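Local coordinates for putative flagellar hook-associated protein (Vibrio parahaemolyticus, PDB 3PWX) that probably serves as a structural protein of the bacterial flagellum, as a hook-associated member of the flagellin family, at residues Gln25-Ile30 against Leu206-His211; Ser101-Asp106 against Asp124-Thr129; Val134-Asn139 against Gly198-Asn203. All coordinates share one frame; numbering follows the deposited sequence.

Interaction 1. Residues Gln25-Ile30 against Leu206-His211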
ATOM      1  N   GLN A  25      -4.398  16.897   1.448  1.00 63.71           N
ATOM      2  CA  GLN A  25      -4.532  16.056   0.285  1.00 63.91           C
ATOM      3  C   GLN A  25      -4.572  14.568   0.656  1.00 62.22           C
ATOM      4  O   GLN A  25      -5.431  13.816   0.155  1.00 62.14           O
ATOM      5  CB  GLN A  25      -3.457  16.336  -0.753  1.00 63.60           C
ATOM      6  CG  GLN A  25      -3.947  15.888  -2.121  1.00 69.45           C
ATOM      7  CD  GLN A  25      -2.803  15.739  -3.170  1.00 77.02           C
ATOM      8  OE1 GLN A  25      -2.694  14.682  -3.845  1.00 77.69           O
ATOM      9  NE2 GLN A  25      -1.956  16.789  -3.310  1.00 75.61           N
ATOM     10  N   TYR A  26      -3.670  14.125   1.531  1.00 61.62           N
ATOM     11  CA  TYR A  26      -3.722  12.731   1.963  1.00 60.00           C
ATOM     12  C   TYR A  26      -5.053  12.406   2.592  1.00 59.95           C
ATOM     13  O   TYR A  26      -5.600  11.355   2.347  1.00 60.45           O
ATOM     14  CB  TYR A  26      -2.626  12.390   2.936  1.00 60.03           C
ATOM     15  CG  TYR A  26      -1.243  12.436   2.338  1.00 58.65           C
ATOM     16  CD1 TYR A  26      -0.943  11.758   1.158  1.00 59.29           C
ATOM     17  CD2 TYR A  26      -0.215  13.116   2.974  1.00 59.02           C
ATOM     18  CE1 TYR A  26       0.402  11.798   0.586  1.00 56.93           C
ATOM     19  CE2 TYR A  26       1.098  13.153   2.419  1.00 60.35           C
ATOM     20  CZ  TYR A  26       1.386  12.500   1.224  1.00 56.95           C
ATOM     21  OH  TYR A  26       2.676  12.506   0.727  1.00 57.60           O
ATOM     22  N   GLN A  27      -5.602  13.295   3.407  1.00 60.63           N
ATOM     23  CA  GLN A  27      -6.817  12.948   4.096  1.00 59.82           C
ATOM     24  C   GLN A  27      -7.979  12.923   3.126  1.00 60.40           C
ATOM     25  O   GLN A  27      -9.000  12.217   3.360  1.00 60.87           O
ATOM     26  CB  GLN A  27      -7.092  13.880   5.259  1.00 60.79           C
ATOM     27  CG  GLN A  27      -6.020  13.854   6.308  1.00 60.73           C
ATOM     28  CD  GLN A  27      -6.503  14.479   7.588  1.00 62.75           C
ATOM     29  OE1 GLN A  27      -6.410  15.679   7.745  1.00 61.37           O
ATOM     30  NE2 GLN A  27      -7.061  13.653   8.511  1.00 61.37           N
ATOM     31  N   SER A  28      -7.825  13.655   2.030  1.00 60.39           N
ATOM     32  CA  SER A  28      -8.795  13.583   0.945  1.00 60.73           C
ATOM     33  C   SER A  28      -8.677  12.295   0.153  1.00 59.83           C
ATOM     34  O   SER A  28      -9.679  11.811  -0.350  1.00 61.79           O
ATOM     35  CB  SER A  28      -8.681  14.773   0.011  1.00 61.49           C
ATOM     36  OG  SER A  28      -9.451  14.528  -1.139  1.00 62.57           O
ATOM     37  N   ASN A  29      -7.472  11.732   0.038  1.00 58.50           N
ATOM     38  CA  ASN A  29      -7.278  10.444  -0.631  1.00 55.61           C
ATOM     39  C   ASN A  29      -7.905   9.357   0.207  1.00 55.03           C
ATOM     40  O   ASN A  29      -8.591   8.467  -0.318  1.00 55.20           O
ATOM     41  CB  ASN A  29      -5.789  10.156  -0.803  1.00 55.01           C
ATOM     42  CG  ASN A  29      -5.154  11.000  -1.897  1.00 54.40           C
ATOM     43  OD1 ASN A  29      -5.833  11.775  -2.588  1.00 54.50           O
ATOM     44  ND2 ASN A  29      -3.821  10.858  -2.059  1.00 54.44           N
ATOM     45  N   ILE A  30      -7.693   9.443   1.520  1.00 53.96           N
ATOM     46  CA  ILE A  30      -8.233   8.472   2.449  1.00 53.91           C
ATOM     47  C   ILE A  30      -9.805   8.478   2.555  1.00 54.19           C
ATOM     48  O   ILE A  30     -10.454   7.422   2.457  1.00 54.86           O
ATOM     49  CB  ILE A  30      -7.626   8.700   3.812  1.00 54.38           C
ATOM     50  CG1 ILE A  30      -6.093   8.613   3.714  1.00 54.42           C
ATOM     51  CG2 ILE A  30      -8.214   7.756   4.850  1.00 54.55           C
ATOM     52  CD1 ILE A  30      -5.444   8.692   5.092  1.00 55.06           C
ATOM     53  N   LEU A 206      -6.321   4.596  11.236  1.00 61.43           N
ATOM     54  CA  LEU A 206      -5.033   4.884  11.871  1.00 63.02           C
ATOM     55  C   LEU A 206      -4.254   5.969  11.127  1.00 62.36           C
ATOM     56  O   LEU A 206      -3.815   6.900  11.755  1.00 64.66           O
ATOM     57  CB  LEU A 206      -4.153   3.645  12.028  1.00 62.99           C
ATOM     58  CG  LEU A 206      -4.590   2.700  13.132  1.00 66.77           C
ATOM     59  CD1 LEU A 206      -4.040   1.312  12.911  1.00 67.58           C
ATOM     60  CD2 LEU A 206      -4.200   3.222  14.546  1.00 65.84           C
HETATM   61  N   MSE A 207      -4.067   5.867   9.818  1.00 61.06           N
HETATM   62  CA  MSE A 207      -3.363   6.926   9.079  1.00 60.84           C
HETATM   63  C   MSE A 207      -4.003   8.272   9.187  1.00 60.37           C
HETATM   64  O   MSE A 207      -3.324   9.284   9.325  1.00 61.92           O
HETATM   65  CB  MSE A 207      -3.361   6.633   7.605  1.00 60.46           C
HETATM   66  CG  MSE A 207      -2.717   5.347   7.264  1.00 65.52           C
HETATM   67 SE   MSE A 207      -0.764   5.322   7.422  1.00 80.70          SE
HETATM   68  CE  MSE A 207      -0.880   3.662   6.397  1.00 64.38           C
ATOM     69  N   ASP A 208      -5.308   8.298   9.042  1.00 59.41           N
ATOM     70  CA  ASP A 208      -6.081   9.525   9.128  1.00 60.43           C
ATOM     71  C   ASP A 208      -5.949  10.202  10.532  1.00 61.82           C
ATOM     72  O   ASP A 208      -5.782  11.418  10.656  1.00 62.84           O
ATOM     73  CB  ASP A 208      -7.536   9.172   8.815  1.00 60.07           C
ATOM     74  CG  ASP A 208      -8.343  10.359   8.427  1.00 62.69           C
ATOM     75  OD1 ASP A 208      -9.173  10.758   9.265  1.00 64.23           O
ATOM     76  OD2 ASP A 208      -8.141  10.907   7.310  1.00 65.68           O
ATOM     77  N   GLY A 209      -5.961   9.399  11.580  1.00 62.70           N
ATOM     78  CA  GLY A 209      -5.766   9.904  12.947  1.00 64.73           C
ATOM     79  C   GLY A 209      -4.400  10.569  13.154  1.00 65.54           C
ATOM     80  O   GLY A 209      -4.282  11.598  13.829  1.00 66.01           O
ATOM     81  N   ALA A 210      -3.372   9.971  12.565  1.00 64.98           N
ATOM     82  CA  ALA A 210      -2.038  10.507  12.654  1.00 65.72           C
ATOM     83  C   ALA A 210      -1.921  11.826  11.861  1.00 65.54           C
ATOM     84  O   ALA A 210      -1.230  12.777  12.303  1.00 67.08           O
ATOM     85  CB  ALA A 210      -1.058   9.488  12.160  1.00 65.41           C
ATOM     86  N   HIS A 211      -2.602  11.883  10.709  1.00 63.70           N
ATOM     87  CA  HIS A 211      -2.686  13.104   9.897  1.00 62.76           C
ATOM     88  C   HIS A 211      -3.413  14.208  10.654  1.00 64.61           C
ATOM     89  O   HIS A 211      -3.100  15.373  10.509  1.00 63.76           O
ATOM     90  CB  HIS A 211      -3.454  12.822   8.614  1.00 60.20           C
ATOM     91  CG  HIS A 211      -2.639  12.161   7.549  1.00 58.77           C
ATOM     92  ND1 HIS A 211      -1.306  12.447   7.345  1.00 57.97           N
ATOM     93  CD2 HIS A 211      -2.976  11.264   6.590  1.00 58.23           C
ATOM     94  CE1 HIS A 211      -0.846  11.722   6.344  1.00 57.49           C
ATOM     95  NE2 HIS A 211      -1.839  11.007   5.855  1.00 56.75           N
TER
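Tyr26 and His211 present two rings that are almost parallel, their planes 8° apart, but offset with little overlap, the centroids 5.4 Å from each other. The closer touch is made by the root of the tyrosine, whose CB lies 3.3 Å from His211 NE2. That nitrogen is also hydrogen-bonded to the backbone O of Val130, which ties the imidazole to the strand 127-131 while Tyr26 and Ile30 of the helix 7-61 pack against it. Ile30 approaches the same ring at its edge and in its plane, CD1 standing 3.9 Å from His211 CD2, and this methyl also packs on CB of Met207. Gln27 and His211 run past each other in opposing senses, Gln27 CG 3.6 Å from His211 CB. Extended beyond CG, the glutamine crosses Asp208 at about a right angle and gives it a weak hydrogen bond, Gln27 NE2 to Asp208 OD2, 3.2 Å long. Ser212 OG is a further weak partner of the amide. The axes of the two short segments approach to 10.0 Å, with N-to-C directions 156° apart: a near-antiparallel pairing of the long N- and C-terminal helices, as in the flagellin family, residues 25-30 falling in a region predicted to form a coiled coil.

Interaction 2. Residues Ser101-Asp106 against Asp124-Thr129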
ATOM      1  N   SER A 101     -12.953  -5.602 -12.102  1.00 53.72           N
ATOM      2  CA  SER A 101     -12.162  -6.124 -13.193  1.00 54.24           C
ATOM      3  C   SER A 101     -10.623  -6.057 -13.074  1.00 54.19           C
ATOM      4  O   SER A 101      -9.887  -6.319 -14.067  1.00 54.86           O
ATOM      5  CB  SER A 101     -12.626  -5.429 -14.490  1.00 55.18           C
ATOM      6  OG  SER A 101     -13.899  -5.992 -14.890  1.00 55.55           O
ATOM      7  N   GLY A 102     -10.090  -5.735 -11.909  1.00 53.59           N
ATOM      8  CA  GLY A 102      -8.656  -5.628 -11.854  1.00 53.77           C
ATOM      9  C   GLY A 102      -8.238  -4.396 -12.665  1.00 54.32           C
ATOM     10  O   GLY A 102      -8.842  -3.360 -12.550  1.00 54.23           O
ATOM     11  N   THR A 103      -7.186  -4.468 -13.484  1.00 55.04           N
ATOM     12  CA  THR A 103      -6.783  -3.255 -14.231  1.00 55.68           C
ATOM     13  C   THR A 103      -7.457  -3.107 -15.588  1.00 56.52           C
ATOM     14  O   THR A 103      -7.173  -2.154 -16.308  1.00 57.25           O
ATOM     15  CB  THR A 103      -5.307  -3.171 -14.472  1.00 56.29           C
ATOM     16  OG1 THR A 103      -4.849  -4.446 -14.937  1.00 56.76           O
ATOM     17  CG2 THR A 103      -4.590  -2.734 -13.203  1.00 55.74           C
ATOM     18  N   LYS A 104      -8.317  -4.036 -15.953  1.00 56.56           N
ATOM     19  CA  LYS A 104      -9.042  -3.948 -17.239  1.00 57.54           C
ATOM     20  C   LYS A 104     -10.385  -3.188 -17.004  1.00 57.36           C
ATOM     21  O   LYS A 104     -11.474  -3.800 -17.087  1.00 57.36           O
ATOM     22  CB  LYS A 104      -9.325  -5.344 -17.787  1.00 57.85           C
ATOM     23  CG  LYS A 104      -8.168  -6.276 -18.056  1.00 58.22           C
ATOM     24  CD  LYS A 104      -8.769  -7.490 -18.760  1.00 58.70           C
ATOM     25  CE  LYS A 104      -7.769  -8.530 -19.211  1.00 59.36           C
ATOM     26  NZ  LYS A 104      -8.484  -9.493 -20.135  1.00 66.53           N
ATOM     27  N   THR A 105     -10.287  -1.884 -16.705  1.00 57.33           N
ATOM     28  CA  THR A 105     -11.362  -1.072 -16.121  1.00 57.06           C
ATOM     29  C   THR A 105     -12.549  -0.813 -17.051  1.00 58.09           C
ATOM     30  O   THR A 105     -13.648  -0.491 -16.576  1.00 58.00           O
ATOM     31  CB  THR A 105     -10.835   0.298 -15.628  1.00 56.93           C
ATOM     32  OG1 THR A 105      -9.961   0.833 -16.622  1.00 57.85           O
ATOM     33  CG2 THR A 105     -10.000   0.204 -14.255  1.00 56.41           C
ATOM     34  N   ASP A 106     -12.345  -0.939 -18.371  1.00 59.25           N
ATOM     35  CA  ASP A 106     -13.454  -0.847 -19.333  1.00 60.48           C
ATOM     36  C   ASP A 106     -13.996  -2.208 -19.793  1.00 60.70           C
ATOM     37  O   ASP A 106     -14.833  -2.311 -20.665  1.00 61.85           O
ATOM     38  CB  ASP A 106     -13.044   0.015 -20.515  1.00 61.92           C
ATOM     39  CG  ASP A 106     -12.650   1.400 -20.087  1.00 64.80           C
ATOM     40  OD1 ASP A 106     -13.534   2.156 -19.633  1.00 67.98           O
ATOM     41  OD2 ASP A 106     -11.445   1.735 -20.178  1.00 69.15           O
ATOM     42  N   ASP A 124      -5.208  -7.783 -10.919  1.00 54.53           N
ATOM     43  CA  ASP A 124      -4.306  -6.722 -10.574  1.00 54.69           C
ATOM     44  C   ASP A 124      -4.840  -5.828  -9.468  1.00 53.93           C
ATOM     45  O   ASP A 124      -6.051  -5.544  -9.395  1.00 53.40           O
ATOM     46  CB  ASP A 124      -4.088  -5.862 -11.812  1.00 55.28           C
ATOM     47  CG  ASP A 124      -3.119  -6.486 -12.790  1.00 57.50           C
ATOM     48  OD1 ASP A 124      -2.804  -7.685 -12.601  1.00 60.68           O
ATOM     49  OD2 ASP A 124      -2.700  -5.785 -13.748  1.00 57.08           O
ATOM     50  N   VAL A 125      -3.947  -5.294  -8.662  1.00 54.03           N
ATOM     51  CA  VAL A 125      -4.386  -4.382  -7.623  1.00 53.46           C
ATOM     52  C   VAL A 125      -4.117  -2.978  -8.094  1.00 53.63           C
ATOM     53  O   VAL A 125      -3.168  -2.766  -8.789  1.00 54.28           O
ATOM     54  CB  VAL A 125      -3.649  -4.650  -6.240  1.00 53.55           C
ATOM     55  CG1 VAL A 125      -4.050  -6.064  -5.747  1.00 53.52           C
ATOM     56  CG2 VAL A 125      -2.181  -4.566  -6.411  1.00 54.38           C
ATOM     57  N   ARG A 126      -5.012  -2.058  -7.807  1.00 53.17           N
ATOM     58  CA  ARG A 126      -4.706  -0.655  -7.854  1.00 53.32           C
ATOM     59  C   ARG A 126      -4.416  -0.218  -6.428  1.00 53.08           C
ATOM     60  O   ARG A 126      -4.912  -0.838  -5.409  1.00 52.71           O
ATOM     61  CB  ARG A 126      -5.914   0.150  -8.324  1.00 53.15           C
ATOM     62  CG  ARG A 126      -6.164   0.173  -9.825  1.00 55.30           C
ATOM     63  CD  ARG A 126      -7.213  -0.818 -10.230  1.00 61.01           C
ATOM     64  NE  ARG A 126      -8.496  -0.235 -10.608  1.00 63.93           N
ATOM     65  CZ  ARG A 126      -9.649  -0.570 -10.034  1.00 68.63           C
ATOM     66  NH1 ARG A 126     -10.814  -0.052 -10.449  1.00 71.35           N
ATOM     67  NH2 ARG A 126      -9.643  -1.453  -9.051  1.00 69.98           N
ATOM     68  N   VAL A 127      -3.650   0.859  -6.353  1.00 53.40           N
ATOM     69  CA  VAL A 127      -3.218   1.465  -5.100  1.00 53.38           C
ATOM     70  C   VAL A 127      -3.571   2.950  -5.074  1.00 53.33           C
ATOM     71  O   VAL A 127      -3.660   3.645  -6.124  1.00 53.57           O
ATOM     72  CB  VAL A 127      -1.677   1.367  -4.918  1.00 54.07           C
ATOM     73  CG1 VAL A 127      -1.200  -0.076  -5.101  1.00 54.38           C
ATOM     74  CG2 VAL A 127      -0.968   2.300  -5.853  1.00 54.61           C
ATOM     75  N   VAL A 128      -3.679   3.431  -3.849  1.00 53.19           N
ATOM     76  CA  VAL A 128      -3.860   4.827  -3.518  1.00 53.26           C
ATOM     77  C   VAL A 128      -2.850   5.189  -2.446  1.00 53.62           C
ATOM     78  O   VAL A 128      -2.659   4.431  -1.432  1.00 53.65           O
ATOM     79  CB  VAL A 128      -5.321   5.007  -2.988  1.00 52.87           C
ATOM     80  CG1 VAL A 128      -5.474   6.179  -2.021  1.00 53.03           C
ATOM     81  CG2 VAL A 128      -6.224   5.176  -4.161  1.00 52.83           C
ATOM     82  N   THR A 129      -2.233   6.351  -2.639  1.00 54.00           N
ATOM     83  CA  THR A 129      -1.235   6.920  -1.705  1.00 54.50           C
ATOM     84  C   THR A 129      -1.962   7.618  -0.562  1.00 54.35           C
ATOM     85  O   THR A 129      -2.817   8.477  -0.804  1.00 54.17           O
ATOM     86  CB  THR A 129      -0.363   7.912  -2.408  1.00 55.03           C
ATOM     87  OG1 THR A 129       0.391   7.188  -3.375  1.00 55.37           O
ATOM     88  CG2 THR A 129       0.631   8.590  -1.434  1.00 55.64           C
TER
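Thr103 turns OG1 into the crowded position between its backbone N and carbonyl carbon (chi1 46°), while Asp124 sets CG beside its own backbone N (chi1 -78°), and the two polar ends meet. The hydroxyl donates to the carboxylate, Thr103 OG1 to Asp124 OD2 at 2.8 Å, approaching from above the carboxylate plane, 44° out of it. The threonine methyl also touches, CG2 lying 3.5 Å from Asp124 CB. Asn122 ND2 also bonds to Thr103 OG1, and its OD1 receives the backbone N of Asp124, so a single side chain braces both partners. Gly102, within the type II' turn from Ser101 to Lys104, brings CA to 3.6 Å from Asp124 O in a CA-H...O contact. Its own carbonyl lies over one face of the Arg126 guanidinium, Gly102 O being 3.7 Å from Arg126 NE and offset toward the rim. Thr105, whose side chain is about 5 Å from a bound magnesium ion, adds its methyl, with CG2 3.9 Å from Arg126 NH1. The chemistry is thus largely polar and set at the surface: a single hydrogen bond, from a neutral hydroxyl to a carboxylate, joins the two segments, and the carbonyl over the guanidinium would offer the arginine a probably favourable electrostatic contact without an N-H pointing at it.

Interaction 3. Residues Val134-Asn139 against Gly198-Asn203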
ATOM      1  N   VAL A 134       3.393   5.757   1.445  1.00 57.74           N
ATOM      2  CA  VAL A 134       2.571   4.687   1.898  1.00 57.27           C
ATOM      3  C   VAL A 134       1.381   4.493   0.956  1.00 56.19           C
ATOM      4  O   VAL A 134       0.588   5.417   0.771  1.00 55.64           O
ATOM      5  CB  VAL A 134       2.023   4.969   3.342  1.00 57.34           C
ATOM      6  CG1 VAL A 134       1.140   3.767   3.849  1.00 56.98           C
ATOM      7  CG2 VAL A 134       3.177   5.366   4.316  1.00 58.58           C
ATOM      8  N   THR A 135       1.210   3.291   0.405  1.00 55.99           N
ATOM      9  CA  THR A 135       0.056   3.053  -0.436  1.00 55.10           C
ATOM     10  C   THR A 135      -0.860   2.012   0.151  1.00 54.69           C
ATOM     11  O   THR A 135      -0.438   1.089   0.864  1.00 55.15           O
ATOM     12  CB  THR A 135       0.441   2.574  -1.831  1.00 55.21           C
ATOM     13  OG1 THR A 135       0.924   1.237  -1.707  1.00 55.89           O
ATOM     14  CG2 THR A 135       1.499   3.476  -2.456  1.00 55.86           C
HETATM   15  N   MSE A 136      -2.135   2.163  -0.135  1.00 53.96           N
HETATM   16  CA  MSE A 136      -3.106   1.169   0.366  1.00 53.61           C
HETATM   17  C   MSE A 136      -3.798   0.574  -0.859  1.00 53.11           C
HETATM   18  O   MSE A 136      -4.115   1.332  -1.807  1.00 52.90           O
HETATM   19  CB  MSE A 136      -4.104   1.832   1.278  1.00 53.41           C
HETATM   20  CG  MSE A 136      -5.417   1.103   1.367  1.00 57.06           C
HETATM   21 SE   MSE A 136      -5.254  -0.343   2.728  1.00 68.38          SE
HETATM   22  CE  MSE A 136      -4.408   0.926   4.046  1.00 65.46           C
ATOM     23  N   ASP A 137      -3.971  -0.750  -0.903  1.00 53.07           N
ATOM     24  CA  ASP A 137      -4.647  -1.388  -2.048  1.00 52.70           C
ATOM     25  C   ASP A 137      -6.112  -1.053  -1.983  1.00 52.20           C
ATOM     26  O   ASP A 137      -6.697  -1.070  -0.926  1.00 52.15           O
ATOM     27  CB  ASP A 137      -4.416  -2.906  -2.065  1.00 52.88           C
ATOM     28  CG  ASP A 137      -2.907  -3.285  -2.198  1.00 54.74           C
ATOM     29  OD1 ASP A 137      -2.046  -2.452  -2.671  1.00 54.27           O
ATOM     30  OD2 ASP A 137      -2.580  -4.446  -1.838  1.00 59.49           O
ATOM     31  N   SER A 138      -6.723  -0.745  -3.112  1.00 52.01           N
ATOM     32  CA  SER A 138      -8.051  -0.138  -3.145  1.00 51.79           C
ATOM     33  C   SER A 138      -9.050  -0.937  -3.925  1.00 51.64           C
ATOM     34  O   SER A 138     -10.264  -0.597  -3.921  1.00 52.62           O
ATOM     35  CB  SER A 138      -7.930   1.283  -3.728  1.00 51.96           C
ATOM     36  OG  SER A 138      -7.499   1.230  -5.085  1.00 52.16           O
ATOM     37  N   ASN A 139      -8.633  -2.030  -4.557  1.00 51.67           N
ATOM     38  CA  ASN A 139      -9.644  -2.864  -5.217  1.00 51.59           C
ATOM     39  C   ASN A 139      -9.815  -4.316  -4.743  1.00 51.48           C
ATOM     40  O   ASN A 139      -8.928  -4.844  -4.074  1.00 52.50           O
ATOM     41  CB  ASN A 139      -9.456  -2.823  -6.720  1.00 51.87           C
ATOM     42  CG  ASN A 139      -8.170  -3.491  -7.183  1.00 53.65           C
ATOM     43  OD1 ASN A 139      -7.077  -3.347  -6.589  1.00 52.68           O
ATOM     44  ND2 ASN A 139      -8.292  -4.226  -8.288  1.00 55.93           N
ATOM     45  N   GLY A 198     -12.840  -4.520   5.695  1.00 53.92           N
ATOM     46  CA  GLY A 198     -12.933  -3.913   7.039  1.00 54.72           C
ATOM     47  C   GLY A 198     -11.582  -3.635   7.670  1.00 55.08           C
ATOM     48  O   GLY A 198     -11.435  -2.647   8.295  1.00 55.48           O
ATOM     49  N   GLY A 199     -10.594  -4.513   7.518  1.00 55.09           N
ATOM     50  CA  GLY A 199      -9.224  -4.273   7.940  1.00 55.54           C
ATOM     51  C   GLY A 199      -8.610  -3.086   7.196  1.00 55.02           C
ATOM     52  O   GLY A 199      -7.878  -2.281   7.795  1.00 55.51           O
ATOM     53  N   ARG A 200      -8.879  -2.951   5.895  1.00 54.17           N
ATOM     54  CA  ARG A 200      -8.450  -1.731   5.188  1.00 53.79           C
ATOM     55  C   ARG A 200      -9.003  -0.450   5.812  1.00 54.03           C
ATOM     56  O   ARG A 200      -8.248   0.429   6.216  1.00 54.36           O
ATOM     57  CB  ARG A 200      -8.739  -1.815   3.702  1.00 53.05           C
ATOM     58  CG  ARG A 200      -7.646  -2.661   2.992  1.00 53.70           C
ATOM     59  CD  ARG A 200      -8.005  -2.818   1.506  1.00 54.18           C
ATOM     60  NE  ARG A 200      -7.341  -3.954   0.900  1.00 53.02           N
ATOM     61  CZ  ARG A 200      -7.601  -4.364  -0.335  1.00 54.22           C
ATOM     62  NH1 ARG A 200      -8.513  -3.726  -1.078  1.00 51.77           N
ATOM     63  NH2 ARG A 200      -6.953  -5.418  -0.835  1.00 55.59           N
ATOM     64  N   HIS A 201     -10.323  -0.385   5.965  1.00 54.03           N
ATOM     65  CA  HIS A 201     -10.949   0.717   6.756  1.00 54.54           C
ATOM     66  C   HIS A 201     -10.251   1.099   8.055  1.00 55.37           C
ATOM     67  O   HIS A 201     -10.080   2.281   8.313  1.00 55.62           O
ATOM     68  CB  HIS A 201     -12.390   0.388   7.107  1.00 54.84           C
ATOM     69  CG  HIS A 201     -13.348   0.653   5.997  1.00 54.39           C
ATOM     70  ND1 HIS A 201     -13.413   1.866   5.343  1.00 54.24           N
ATOM     71  CD2 HIS A 201     -14.327  -0.124   5.458  1.00 54.23           C
ATOM     72  CE1 HIS A 201     -14.365   1.816   4.426  1.00 54.06           C
ATOM     73  NE2 HIS A 201     -14.945   0.626   4.490  1.00 54.05           N
ATOM     74  N   ASN A 202      -9.930   0.103   8.884  1.00 55.92           N
ATOM     75  CA  ASN A 202      -9.213   0.353  10.123  1.00 58.35           C
ATOM     76  C   ASN A 202      -7.805   0.935   9.959  1.00 57.61           C
ATOM     77  O   ASN A 202      -7.393   1.832  10.686  1.00 59.51           O
ATOM     78  CB  ASN A 202      -9.220  -0.907  10.994  1.00 59.80           C
ATOM     79  CG  ASN A 202     -10.629  -1.260  11.450  1.00 64.20           C
ATOM     80  OD1 ASN A 202     -11.507  -0.384  11.484  1.00 67.27           O
ATOM     81  ND2 ASN A 202     -10.869  -2.533  11.765  1.00 66.46           N
ATOM     82  N   ASN A 203      -7.069   0.425   8.994  1.00 56.39           N
ATOM     83  CA  ASN A 203      -5.746   0.882   8.811  1.00 56.58           C
ATOM     84  C   ASN A 203      -5.764   2.325   8.261  1.00 56.16           C
ATOM     85  O   ASN A 203      -4.985   3.206   8.742  1.00 56.87           O
ATOM     86  CB  ASN A 203      -4.991  -0.144   7.982  1.00 56.32           C
ATOM     87  CG  ASN A 203      -4.377  -1.237   8.854  1.00 57.31           C
ATOM     88  OD1 ASN A 203      -3.953  -0.975  10.006  1.00 61.37           O
ATOM     89  ND2 ASN A 203      -4.261  -2.427   8.318  1.00 57.14           N
TER
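Arg200, Met136 and Asp137 bury the greatest areas here, and the arginine makes most of the contact. With CD anti to CA (chi2 176°) and the chain extended on to NE, the guanidinium is carried to the end of the strand. Near its root the arginine meets Met136, present as selenomethionine, whose SE lies 3.3 Å from Arg200 CG, a value whose exact size is doubtful. The methionine crosses the arginine obliquely, and the bends at chi2 and chi3 carry Met136 CE to 4.1 Å from Asn203 CB. Further out, Asp137 contributes mostly backbone: its O lies over one face of the guanidinium, 3.2 Å from Arg200 NH1, but the angle is too poor for a hydrogen bond. Its CB sits over a face of the same group, 3.8 Å from Arg200 NH2 and offset toward the rim. The carboxylate stays beyond salt-bridge range, with Asp137 OD2 4.6 Å from Arg200 NH2 and well out of the guanidinium plane, so any attraction is probably one of charge alone. The true hydrogen bond runs from Arg200 NH1 to Asn139 O, 3.2 Å long and nearly straight at 174°. The oxygen lies in the guanidinium plane, whereas the donor stands above the carbonyl plane. Arg200 NH2 in turn forms a salt bridge with Glu196, one turn earlier, which probably helps to fix the group's rotation. The strand 134-137 pairs with the strand 127-131 and also, antiparallel, with a strand of the second subunit, so the sheet continues across the dimer. Residues 134-137 run at 155° to the helix segment 198-203, while Leu33 and Leu37 of the helix 7-61 close in on Met136 and Arg200 respectively, leaving the strand seated between the two long helices.

How the interactions relate
Starting from the N terminus, the helix 7-61 supplies the first half of interaction 1, whose partner, on the helix 172-223, arrives only near the C terminus; that closure encloses most of the chain. Within it, interaction 2 closes a short loop between 101-106 and 124-129, and interaction 3 then joins 134-139 to 198-203. These two follow in series and neither crosses the other. Strand pairing links them, with Val128 O to Met136 N at 2.7 Å, while Asn29 ND2 to Thr129 O joins interaction 1 to the strand of interaction 2. Interactions 1 and 3 share the helix 172-223, so the loop region, the hairpin and both long helices form one connected unit.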